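Local structure of periplasmic binding protein/LacI transcriptional regulator (Burkholderia graminis C4D1M, 5HQJ) at residues T72-Q75 with I76-L80; H279-A282 with Q283-Q287. The protein probably binds a sugar in the cleft between its two domains for uptake by an ABC transporter, and holds D-arabinose in this complex. All blocks are in the same frame, centred on the assembly; numbering follows the deposited sequence.

Contact 1 (T72-Q75 with I76-L80); sequences TQVQ and IIEDL
The amides of Ile77, Glu78 and Asp79 each reach back four residues, to the carbonyls of Gln73, Val74 and Gln75, in regular alpha-helical bonds, with the straightest running from Asp79 N to Gln75 O (3.2 Å, 170°); that from Ile76 N to Thr72 O is weak at 3.5 Å. Over this ladder the isoleucines lean back along the helix. Ile77 carries CG1 beside its own backbone N (chi1 -64°), which lays CG1 3.4 Å from Gln73 O, and Ile76 CG1 approaches Thr72 O in the same manner. Glu78 brings its CG to 3.1 Å from Val74 O before the chain stretches outward. The bent side chain of Gln75 meets it obliquely, amide and carboxylate planes 70° apart, with NE2 3.6 Å from OE1; the other carboxylate oxygen, OE2, makes a salt bridge with Arg104. Asp79 OD2 lies only 2.7 Å from Gln75 O; for two acceptors that is unfavourably close, so the placing of this exposed carboxylate is doubtful. On the inner side Gln73 NE2 donates to the carbonyl of Ser91. Helix 71-82 links parallel strands 59-62 and 87-90 in a beta-alpha-beta crossover: Ile76 and Leu80 rest on strand 30-34, Ile77 on strand 87-90, while Val74, Ile77 and Glu78 meet Val101 of helix 99-106.

Contact 2 (H279-A282 with Q283-Q287); sequences HLVA and QIQGQ
Leu280 O accepts the amide of Ile284 at 2.8 Å in a nearly straight bond (171°), one bond before the last regular one, Gln285 N to Val281 O, after which helix 269-284 closes in a Schellman motif. Its signature is a pair of bonds, Gln287 N to Ala282 O at 3.0 Å and Gly286 N to Gln283 O at 3.1 Å, made possible as Gly286 turns the chain with a positive phi of 69°. Side chains gather around the carbonyls of the preceding turn. With CG1 of Ile284 turned anti to its carbonyl carbon (chi1 -69°), that CG1 comes 3.1 Å from Leu280 O, with CD1 following over the same oxygen; the Ile284 side chain also touches Lys111 of strand 111-115. Gln283 passes CG 3.2 Å from His279 O and then extends. Its NE2 is fixed by two acceptors beyond the helix, Glu288 OE2 and Ser125 OG, and His279 ND1 bonds the other oxygen of Glu288, so one carboxylate ties together two residues a turn apart. Val281 and Gln285 run side by side, pointing the same way: Gln285 NE2 bonds the carbonyl of Lys24, and OE1 lies 4.1 Å from Val281 CG1.

Overall arrangement
Contacts 1 and 2 belong to different helices of one alpha/beta domain, built on the parallel sheet that holds strands 30-34, 87-90 and 111-115. Their centres are 22 Å apart, and the nearest atoms, about 9 Å apart, do not touch. Contact 1 comes first along the chain, in helix 71-82. Contact 2 follows after an excursion through the second sheet: helix 269-284 comes just after strand 263-266 of that sheet and brings the chain back. The domain is therefore assembled from distant parts of the sequence, as in periplasmic sugar-binding proteins, whose two domains flank a ligand cleft. The side chain of Gln73 in contact 1 lies about 10 Å from the bound arabinose.

Contact 1 (T72-Q75 with I76-L80)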
loop_
_atom_site.group_PDB
_atom_site.type_symbol
_atom_site.label_atom_id
_atom_site.label_comp_id
_atom_site.label_asym_id
_atom_site.label_seq_id
_atom_site.Cartn_x
_atom_site.Cartn_y
_atom_site.Cartn_z
ATOM N N THR A 72 16.671 2.021 -8.815
ATOM C CA THR A 72 15.894 1.584 -9.962
ATOM C C THR A 72 14.857 2.639 -10.376
ATOM O O THR A 72 14.601 2.834 -11.566
ATOM C CB THR A 72 15.151 0.278 -9.680
ATOM O OG1 THR A 72 16.033 -0.682 -9.071
ATOM C CG2 THR A 72 14.581 -0.267 -10.991
ATOM N N GLN A 73 14.272 3.316 -9.392
ATOM C CA GLN A 73 13.263 4.338 -9.689
ATOM C C GLN A 73 13.904 5.670 -10.082
ATOM O O GLN A 73 13.303 6.448 -10.806
ATOM C CB GLN A 73 12.310 4.538 -8.497
ATOM C CG GLN A 73 11.121 3.541 -8.438
ATOM C CD GLN A 73 10.176 3.823 -7.270
ATOM O OE1 GLN A 73 10.572 4.398 -6.271
ATOM N NE2 GLN A 73 8.915 3.424 -7.410
ATOM N N VAL A 74 15.134 5.933 -9.642
ATOM C CA VAL A 74 15.827 7.133 -10.111
ATOM C C VAL A 74 16.089 7.022 -11.620
ATOM O O VAL A 74 15.838 7.963 -12.370
ATOM C CB VAL A 74 17.163 7.378 -9.342
ATOM C CG1 VAL A 74 17.871 8.631 -9.853
ATOM C CG2 VAL A 74 16.889 7.520 -7.859
ATOM N N GLN A 75 16.571 5.866 -12.070
ATOM C CA GLN A 75 16.851 5.676 -13.488
ATOM C C GLN A 75 15.607 5.941 -14.324
ATOM O O GLN A 75 15.688 6.596 -15.369
ATOM C CB GLN A 75 17.381 4.261 -13.760
ATOM C CG GLN A 75 18.858 4.101 -13.453
ATOM C CD GLN A 75 19.722 5.053 -14.265
ATOM O OE1 GLN A 75 19.611 5.115 -15.491
ATOM N NE2 GLN A 75 20.565 5.829 -13.578
ATOM N N ILE A 76 14.453 5.475 -13.850
ATOM C CA ILE A 76 13.204 5.660 -14.594
ATOM C C ILE A 76 12.845 7.134 -14.749
ATOM O O ILE A 76 12.414 7.569 -15.817
ATOM C CB ILE A 76 12.031 4.932 -13.928
ATOM C CG1 ILE A 76 12.216 3.421 -14.060
ATOM C CG2 ILE A 76 10.712 5.347 -14.589
ATOM C CD1 ILE A 76 11.200 2.593 -13.284
ATOM N N ILE A 77 13.021 7.909 -13.687
ATOM C CA ILE A 77 12.671 9.321 -13.746
ATOM C C ILE A 77 13.627 10.083 -14.684
ATOM O O ILE A 77 13.179 10.952 -15.425
ATOM C CB ILE A 77 12.637 9.951 -12.314
ATOM C CG1 ILE A 77 11.516 9.287 -11.495
ATOM C CG2 ILE A 77 12.367 11.446 -12.388
ATOM C CD1 ILE A 77 11.645 9.438 -10.006
ATOM N N GLU A 78 14.908 9.719 -14.729
ATOM C CA GLU A 78 15.832 10.399 -15.646
ATOM C C GLU A 78 15.430 10.189 -17.108
ATOM O O GLU A 78 15.451 11.139 -17.896
ATOM C CB GLU A 78 17.273 9.928 -15.430
ATOM C CG GLU A 78 17.671 9.863 -13.965
ATOM C CD GLU A 78 19.143 10.092 -13.732
ATOM O OE1 GLU A 78 19.960 9.323 -14.292
ATOM O OE2 GLU A 78 19.478 11.041 -12.978
ATOM N N ASP A 79 15.056 8.959 -17.467
ATOM C CA ASP A 79 14.537 8.679 -18.807
ATOM C C ASP A 79 13.355 9.575 -19.125
ATOM O O ASP A 79 13.264 10.147 -20.207
ATOM C CB ASP A 79 14.104 7.222 -18.938
ATOM C CG ASP A 79 15.255 6.251 -18.824
ATOM O OD1 ASP A 79 15.208 5.209 -19.509
ATOM O OD2 ASP A 79 16.201 6.521 -18.053
ATOM N N LEU A 80 12.444 9.685 -18.165
ATOM C CA LEU A 80 11.250 10.483 -18.351
ATOM C C LEU A 80 11.594 11.949 -18.506
ATOM O O LEU A 80 10.987 12.643 -19.316
ATOM C CB LEU A 80 10.285 10.268 -17.180
ATOM C CG LEU A 80 9.655 8.856 -17.121
ATOM C CD1 LEU A 80 8.761 8.685 -15.894
ATOM C CD2 LEU A 80 8.856 8.512 -18.371
#

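Contact 2 (H279-A282 with Q283-Q287)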
loop_
_atom_site.group_PDB
_atom_site.type_symbol
_atom_site.label_atom_id
_atom_site.label_comp_id
_atom_site.label_asym_id
_atom_site.label_seq_id
_atom_site.Cartn_x
_atom_site.Cartn_y
_atom_site.Cartn_z
ATOM N N HIS A 279 -5.099 14.775 -11.669
ATOM C CA HIS A 279 -4.370 15.900 -11.114
ATOM C C HIS A 279 -3.085 16.199 -11.887
ATOM O O HIS A 279 -2.700 17.360 -12.014
ATOM C CB HIS A 279 -4.106 15.650 -9.637
ATOM C CG HIS A 279 -5.315 15.918 -8.798
ATOM N ND1 HIS A 279 -5.693 17.199 -8.419
ATOM C CD2 HIS A 279 -6.275 15.089 -8.333
ATOM C CE1 HIS A 279 -6.809 17.126 -7.717
ATOM N NE2 HIS A 279 -7.183 15.856 -7.640
ATOM N N LEU A 280 -2.439 15.181 -12.445
ATOM C CA LEU A 280 -1.293 15.468 -13.295
ATOM C C LEU A 280 -1.758 16.320 -14.477
ATOM O O LEU A 280 -1.172 17.365 -14.783
ATOM C CB LEU A 280 -0.630 14.185 -13.777
ATOM C CG LEU A 280 0.404 13.536 -12.841
ATOM C CD1 LEU A 280 1.030 12.315 -13.508
ATOM C CD2 LEU A 280 1.506 14.514 -12.415
ATOM N N VAL A 281 -2.833 15.899 -15.131
ATOM C CA VAL A 281 -3.308 16.619 -16.300
ATOM C C VAL A 281 -3.687 18.055 -15.940
ATOM O O VAL A 281 -3.373 18.997 -16.669
ATOM C CB VAL A 281 -4.526 15.925 -16.957
ATOM C CG1 VAL A 281 -5.107 16.820 -18.049
ATOM C CG2 VAL A 281 -4.129 14.578 -17.528
ATOM N N ALA A 282 -4.366 18.228 -14.815
ATOM C CA ALA A 282 -4.781 19.559 -14.403
ATOM C C ALA A 282 -3.582 20.460 -14.094
ATOM O O ALA A 282 -3.626 21.665 -14.349
ATOM C CB ALA A 282 -5.679 19.469 -13.206
ATOM N N GLN A 283 -2.522 19.882 -13.538
ATOM C CA GLN A 283 -1.324 20.646 -13.216
ATOM C C GLN A 283 -0.571 20.995 -14.495
ATOM O O GLN A 283 -0.128 22.124 -14.667
ATOM C CB GLN A 283 -0.427 19.871 -12.256
ATOM C CG GLN A 283 -1.005 19.769 -10.812
ATOM C CD GLN A 283 -0.199 18.821 -9.929
ATOM O OE1 GLN A 283 0.901 18.413 -10.296
ATOM N NE2 GLN A 283 -0.751 18.456 -8.771
ATOM N N ILE A 284 -0.453 20.012 -15.386
ATOM C CA ILE A 284 0.169 20.208 -16.686
ATOM C C ILE A 284 -0.532 21.322 -17.453
ATOM O O ILE A 284 0.116 22.171 -18.065
ATOM C CB ILE A 284 0.137 18.909 -17.516
ATOM C CG1 ILE A 284 1.069 17.869 -16.895
ATOM C CG2 ILE A 284 0.536 19.180 -18.967
ATOM C CD1 ILE A 284 0.849 16.472 -17.370
ATOM N N GLN A 285 -1.860 21.322 -17.413
ATOM C CA GLN A 285 -2.627 22.298 -18.167
ATOM C C GLN A 285 -2.889 23.596 -17.383
ATOM O O GLN A 285 -3.694 24.428 -17.798
ATOM C CB GLN A 285 -3.938 21.667 -18.632
ATOM C CG GLN A 285 -3.845 21.087 -20.030
ATOM C CD GLN A 285 -5.166 20.554 -20.547
ATOM O OE1 GLN A 285 -6.125 20.387 -19.791
ATOM N NE2 GLN A 285 -5.222 20.285 -21.848
ATOM N N GLY A 286 -2.193 23.769 -16.262
ATOM C CA GLY A 286 -2.179 25.037 -15.547
ATOM C C GLY A 286 -3.464 25.485 -14.863
ATOM O O GLY A 286 -3.691 26.686 -14.715
ATOM N N GLN A 287 -4.303 24.550 -14.430
ATOM C CA GLN A 287 -5.521 24.931 -13.716
ATOM C C GLN A 287 -5.716 24.132 -12.440
ATOM O O GLN A 287 -6.837 23.946 -11.978
ATOM C CB GLN A 287 -6.741 24.791 -14.630
ATOM C CG GLN A 287 -6.840 23.486 -15.395
ATOM C CD GLN A 287 -7.577 23.657 -16.719
ATOM O OE1 GLN A 287 -7.618 24.752 -17.283
ATOM N NE2 GLN A 287 -8.158 22.573 -17.222
#